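Local structure of putative lipase (Bacteroides thetaiotaomicron VPI-5482, 3BZW) at the interface of chains A and B. The protein is a putative lipase of the GDSL-like (SGNH) hydrolase family that probably cleaves ester bonds in lipids, perhaps in lysophospholipids. Residues are numbered along the deposited sequence; one frame, centred on the assembly and turned at random. Chains: chain A/B, Putative lipase.

Contact 1: the interface of chains A and B. Residues chain A 155, 159, 209-212; chain B 221-223, 226, 229, 250.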
# COMPACT_ATOMS: atom_id res chain seq x y z
N LYS A 155 11.65 -37.38 8.48
CA LYS A 155 12.67 -37.05 9.47
C LYS A 155 12.82 -38.15 10.52
O LYS A 155 13.92 -38.39 11.02
CB LYS A 155 12.36 -35.71 10.14
CG LYS A 155 12.64 -34.50 9.25
CD LYS A 155 12.32 -33.19 9.96
CE LYS A 155 12.67 -31.99 9.10
NZ LYS A 155 14.14 -31.79 8.96
N PRO A 159 16.55 -39.32 9.90
CA PRO A 159 16.99 -38.12 10.61
C PRO A 159 18.39 -37.59 10.29
O PRO A 159 18.65 -36.39 10.47
CB PRO A 159 16.84 -38.51 12.08
CG PRO A 159 17.12 -39.97 12.07
CD PRO A 159 16.34 -40.44 10.85
N TRP A 209 9.20 -26.62 8.91
CA TRP A 209 9.78 -27.89 9.34
C TRP A 209 11.30 -27.99 9.37
O TRP A 209 11.85 -28.94 9.93
CB TRP A 209 9.21 -29.04 8.50
CG TRP A 209 7.80 -29.37 8.86
CD1 TRP A 209 6.67 -28.93 8.24
CD2 TRP A 209 7.38 -30.15 9.98
NE1 TRP A 209 5.56 -29.39 8.91
CE2 TRP A 209 5.97 -30.14 9.98
CE3 TRP A 209 8.05 -30.86 10.98
CZ2 TRP A 209 5.21 -30.81 10.95
CZ3 TRP A 209 7.31 -31.53 11.95
CH2 TRP A 209 5.90 -31.50 11.92
N GLY A 210 11.98 -27.01 8.78
CA GLY A 210 13.43 -27.06 8.76
C GLY A 210 13.90 -28.06 7.72
O GLY A 210 14.49 -29.08 8.04
N ILE A 211 13.63 -27.76 6.45
CA ILE A 211 14.01 -28.67 5.39
C ILE A 211 14.25 -27.86 4.12
O ILE A 211 13.53 -26.91 3.84
CB ILE A 211 12.90 -29.73 5.16
CG1 ILE A 211 13.39 -30.83 4.22
CG2 ILE A 211 11.64 -29.07 4.60
CD1 ILE A 211 12.45 -32.03 4.15
N PRO A 212 15.30 -28.21 3.35
CA PRO A 212 15.55 -27.45 2.13
C PRO A 212 14.51 -27.71 1.05
O PRO A 212 13.99 -28.82 0.92
CB PRO A 212 16.95 -27.91 1.72
CG PRO A 212 16.99 -29.33 2.22
CD PRO A 212 16.35 -29.22 3.58
N GLY B 221 18.39 -28.57 7.54
CA GLY B 221 17.56 -29.75 7.68
C GLY B 221 17.51 -30.26 9.11
O GLY B 221 17.09 -31.40 9.36
N MSE B 222 17.92 -29.43 10.06
CA MSE B 222 17.96 -29.81 11.47
C MSE B 222 16.82 -29.22 12.31
O MSE B 222 16.75 -28.01 12.52
CB MSE B 222 19.30 -29.38 12.08
CG MSE B 222 20.48 -30.24 11.65
SE MSE B 222 22.21 -29.39 11.87
CE MSE B 222 22.01 -28.75 13.71
N ASN B 223 15.94 -30.09 12.79
CA ASN B 223 14.80 -29.66 13.60
C ASN B 223 14.70 -30.49 14.88
O ASN B 223 14.22 -31.62 14.85
CB ASN B 223 13.50 -29.81 12.81
CG ASN B 223 12.32 -29.18 13.51
OD1 ASN B 223 12.38 -28.89 14.71
ND2 ASN B 223 11.24 -28.98 12.78
N VAL B 226 11.74 -32.70 16.18
CA VAL B 226 11.55 -34.10 15.79
C VAL B 226 12.64 -34.82 16.57
O VAL B 226 13.83 -34.69 16.26
CB VAL B 226 11.77 -34.32 14.27
CG1 VAL B 226 11.59 -35.79 13.94
CG2 VAL B 226 10.78 -33.47 13.46
N GLN B 229 15.91 -36.37 15.37
CA GLN B 229 16.97 -35.47 14.93
C GLN B 229 17.75 -34.85 16.08
O GLN B 229 18.62 -34.01 15.87
CB GLN B 229 16.40 -34.37 14.02
CG GLN B 229 15.96 -34.90 12.65
CD GLN B 229 15.96 -33.84 11.57
OE1 GLN B 229 15.26 -32.84 11.67
NE2 GLN B 229 16.76 -34.06 10.53
N ARG B 250 27.27 -30.90 10.37
CA ARG B 250 26.24 -30.87 9.34
C ARG B 250 26.03 -29.42 8.92
O ARG B 250 25.82 -29.12 7.74
CB ARG B 250 24.92 -31.47 9.85
CG ARG B 250 23.75 -31.29 8.87
CD ARG B 250 22.69 -32.39 8.99
NE ARG B 250 21.59 -32.15 8.06
CZ ARG B 250 20.70 -33.06 7.67
NH1 ARG B 250 20.76 -34.30 8.13
NH2 ARG B 250 19.75 -32.72 6.81
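A:Lys155 and B:Gln229 meet at the heart of a largely polar interface between two copies of the lipase, which joins chains A and B in the deposited assembly without exact two-fold symmetry. The lysine NZ is gripped by B:Gln229 OE1, the side-chain amide oxygen, at 3.1 Å and by A:Gly210 O of its own chain at 2.9 Å, at the C-terminal end of helix 195-210, where the helix dipole would probably favour a positive charge. B:Gly221 O is close by, 3.0 Å from NZ, but nearly in line with the CE-NZ bond, a polar contact poorly placed for an N-H and probably mainly electrostatic. The lysine runs out straight and bends only at its last torsion (chi4 -71°), which turns NZ into this group.

The amide of B:Gln229 is fixed from both ends. NE2 donates to A:Pro159 O at 3.0 Å, an almost straight bond (173° at H) with the acceptor in the amide plane, and also to B:Gly221 O at 2.9 Å within its own chain. OE1 takes a second bond from the backbone B:Asn223 N, 3.0 Å away, and that donor and the lysine approach from opposite faces of the amide. A leucine in place of B:Gln229 would probably leave A:Pro159 O without its donor and deprive the A:Lys155 amino group of one acceptor.

Further along, B:Asn223 swings CG anti to its backbone N (chi1 -171°), and ND2 comes over the carbonyl plane of A:Trp209 to bond its O at 2.9 Å. The lysine's aliphatic stem is used as well: B:Val226 crosses it at about a right angle, with CG1 against CB and CG2 against CD. B:Gln229 CG rests on A:Pro159 CB. The patch thus fits a loop and a 3-10 turn of B against two helix ends of A, and probably helps to set how the copies face each other in this assembly, which may not be the biological one.

Contact 2: the interface of chains A and B. Residues chain A 20-21, 23, 260; chain B 20, 22, 257, 260.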
# COMPACT_ATOMS: atom_id res chain seq x y z
N ILE A 20 36.30 -28.30 -6.97
CA ILE A 20 35.20 -28.82 -6.17
C ILE A 20 34.48 -29.94 -6.92
O ILE A 20 34.23 -29.83 -8.11
CB ILE A 20 34.18 -27.72 -5.83
CG1 ILE A 20 33.66 -27.09 -7.13
CG2 ILE A 20 34.81 -26.68 -4.93
CD1 ILE A 20 32.56 -26.07 -6.92
N GLN A 21 34.17 -31.01 -6.20
CA GLN A 21 33.47 -32.14 -6.80
C GLN A 21 31.99 -32.06 -6.43
O GLN A 21 31.66 -31.65 -5.31
CB GLN A 21 34.05 -33.46 -6.30
CG GLN A 21 35.52 -33.66 -6.66
CD GLN A 21 36.04 -35.02 -6.22
OE1 GLN A 21 36.06 -35.34 -5.03
NE2 GLN A 21 36.45 -35.83 -7.19
N PRO A 23 28.78 -32.71 -4.80
CA PRO A 23 28.44 -33.44 -3.58
C PRO A 23 27.49 -34.64 -3.72
O PRO A 23 27.39 -35.46 -2.81
CB PRO A 23 27.86 -32.35 -2.67
CG PRO A 23 27.31 -31.35 -3.64
CD PRO A 23 28.38 -31.30 -4.70
N LEU A 260 23.90 -28.63 -6.30
CA LEU A 260 25.30 -28.31 -6.03
C LEU A 260 25.41 -27.54 -4.71
O LEU A 260 26.46 -27.55 -4.07
CB LEU A 260 25.84 -27.43 -7.17
CG LEU A 260 27.19 -27.79 -7.80
CD1 LEU A 260 27.56 -26.71 -8.80
CD2 LEU A 260 28.26 -27.92 -6.73
N ILE B 20 36.31 -25.18 -11.60
CA ILE B 20 36.02 -24.00 -10.73
C ILE B 20 36.44 -24.27 -9.28
O ILE B 20 36.24 -25.36 -8.75
CB ILE B 20 34.52 -23.65 -10.75
CG1 ILE B 20 34.27 -22.37 -9.95
CG2 ILE B 20 33.70 -24.80 -10.19
CD1 ILE B 20 32.83 -21.91 -9.94
N HIS B 22 36.41 -23.18 -5.09
CA HIS B 22 35.50 -22.61 -4.11
C HIS B 22 35.92 -21.17 -3.82
O HIS B 22 37.05 -20.91 -3.42
CB HIS B 22 35.52 -23.44 -2.83
CG HIS B 22 34.35 -23.20 -1.93
ND1 HIS B 22 34.07 -21.96 -1.40
CD2 HIS B 22 33.37 -24.03 -1.50
CE1 HIS B 22 32.97 -22.03 -0.67
NE2 HIS B 22 32.52 -23.28 -0.72
N TYR B 257 28.58 -25.69 0.91
CA TYR B 257 27.99 -25.68 -0.42
C TYR B 257 27.05 -24.50 -0.67
O TYR B 257 26.86 -24.08 -1.81
CB TYR B 257 27.31 -27.03 -0.69
CG TYR B 257 28.34 -28.13 -0.81
CD1 TYR B 257 29.08 -28.30 -1.99
CD2 TYR B 257 28.64 -28.95 0.27
CE1 TYR B 257 30.09 -29.26 -2.08
CE2 TYR B 257 29.64 -29.92 0.19
CZ TYR B 257 30.36 -30.06 -0.98
OH TYR B 257 31.36 -31.01 -1.05
N LEU B 260 28.96 -21.45 -1.92
CA LEU B 260 29.52 -21.60 -3.26
C LEU B 260 28.91 -20.57 -4.22
O LEU B 260 29.52 -20.19 -5.21
CB LEU B 260 29.25 -23.01 -3.78
CG LEU B 260 29.91 -23.43 -5.08
CD1 LEU B 260 31.42 -23.25 -4.97
CD2 LEU B 260 29.56 -24.89 -5.36
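A:Ile20 N points to B:Ile20 O across 3.4 Å, a weak hydrogen bond between two N-terminal stretches that are both poorly ordered, so little of the hold can rest on it. The rest of the contact is mostly apolar.

As modelled, A:Ile20 carries its CG1 between the backbone N and the carbonyl carbon (chi1 57°), a crowded position that sends CD1 toward B:Leu260, tip to tip. CD1 touches both methyls of that leucine, with B:Leu260 CD2 at 3.6 Å, and B:Ile20 CG2 packs against the same CD1 at 3.7 Å. The other branch of A:Ile20, CG2, lies across B:His22, 3.9 Å from its CB. Given the poor order of both isoleucines, these contacts are approximate. B:His22 in turn has one ring face backed by CD1 of B:Leu260, 4.0 Å above the ring plane and toward its rim. B:Leu260 therefore works on two fronts, propping the histidine of its own chain while receiving the isoleucine of the other.

More weight falls on the better ordered residues. The two copies of Leu260 meet directly and cross obliquely at their methyls, CD2 of A:Leu260 to CD2 of B:Leu260 at 3.6 Å.

B:Tyr257, near the end of helix 245-258, forms the other half of the patch. A:Pro23 lies over one face of its ring, CB placed toward the rim in a CH-pi contact, while the proline CD sits 3.7 Å from the ring carbon CE1. The backbone oxygen A:Leu260 O borders the tyrosine at CD1, 3.4 Å away, a van der Waals approach rather than a bond. Together these groups make a small greasy seam that brings the N-terminal stretches and the 3-10 turns 259-261 of both copies together, probably adding apolar contact to the A-B pairing of this assembly, which need not be a biological one.

The C-alpha centres of contact 1 and contact 2 lie about 22 Å apart along one chain A-chain B interface, and they share no residue. Helix 245-258 of chain B runs between them: B:Arg250 stands at the rim of contact 1, and B:Tyr257 belongs to contact 2. Contact 1 supplies directional polar bonds and contact 2 apolar burial, so two separated patches of different character would resist rocking of one copy on the other. Neither pairs equivalent surfaces exactly, in keeping with the imperfect symmetry; this pairing, part of a six-copy assembly, may not be one that occurs in the cell.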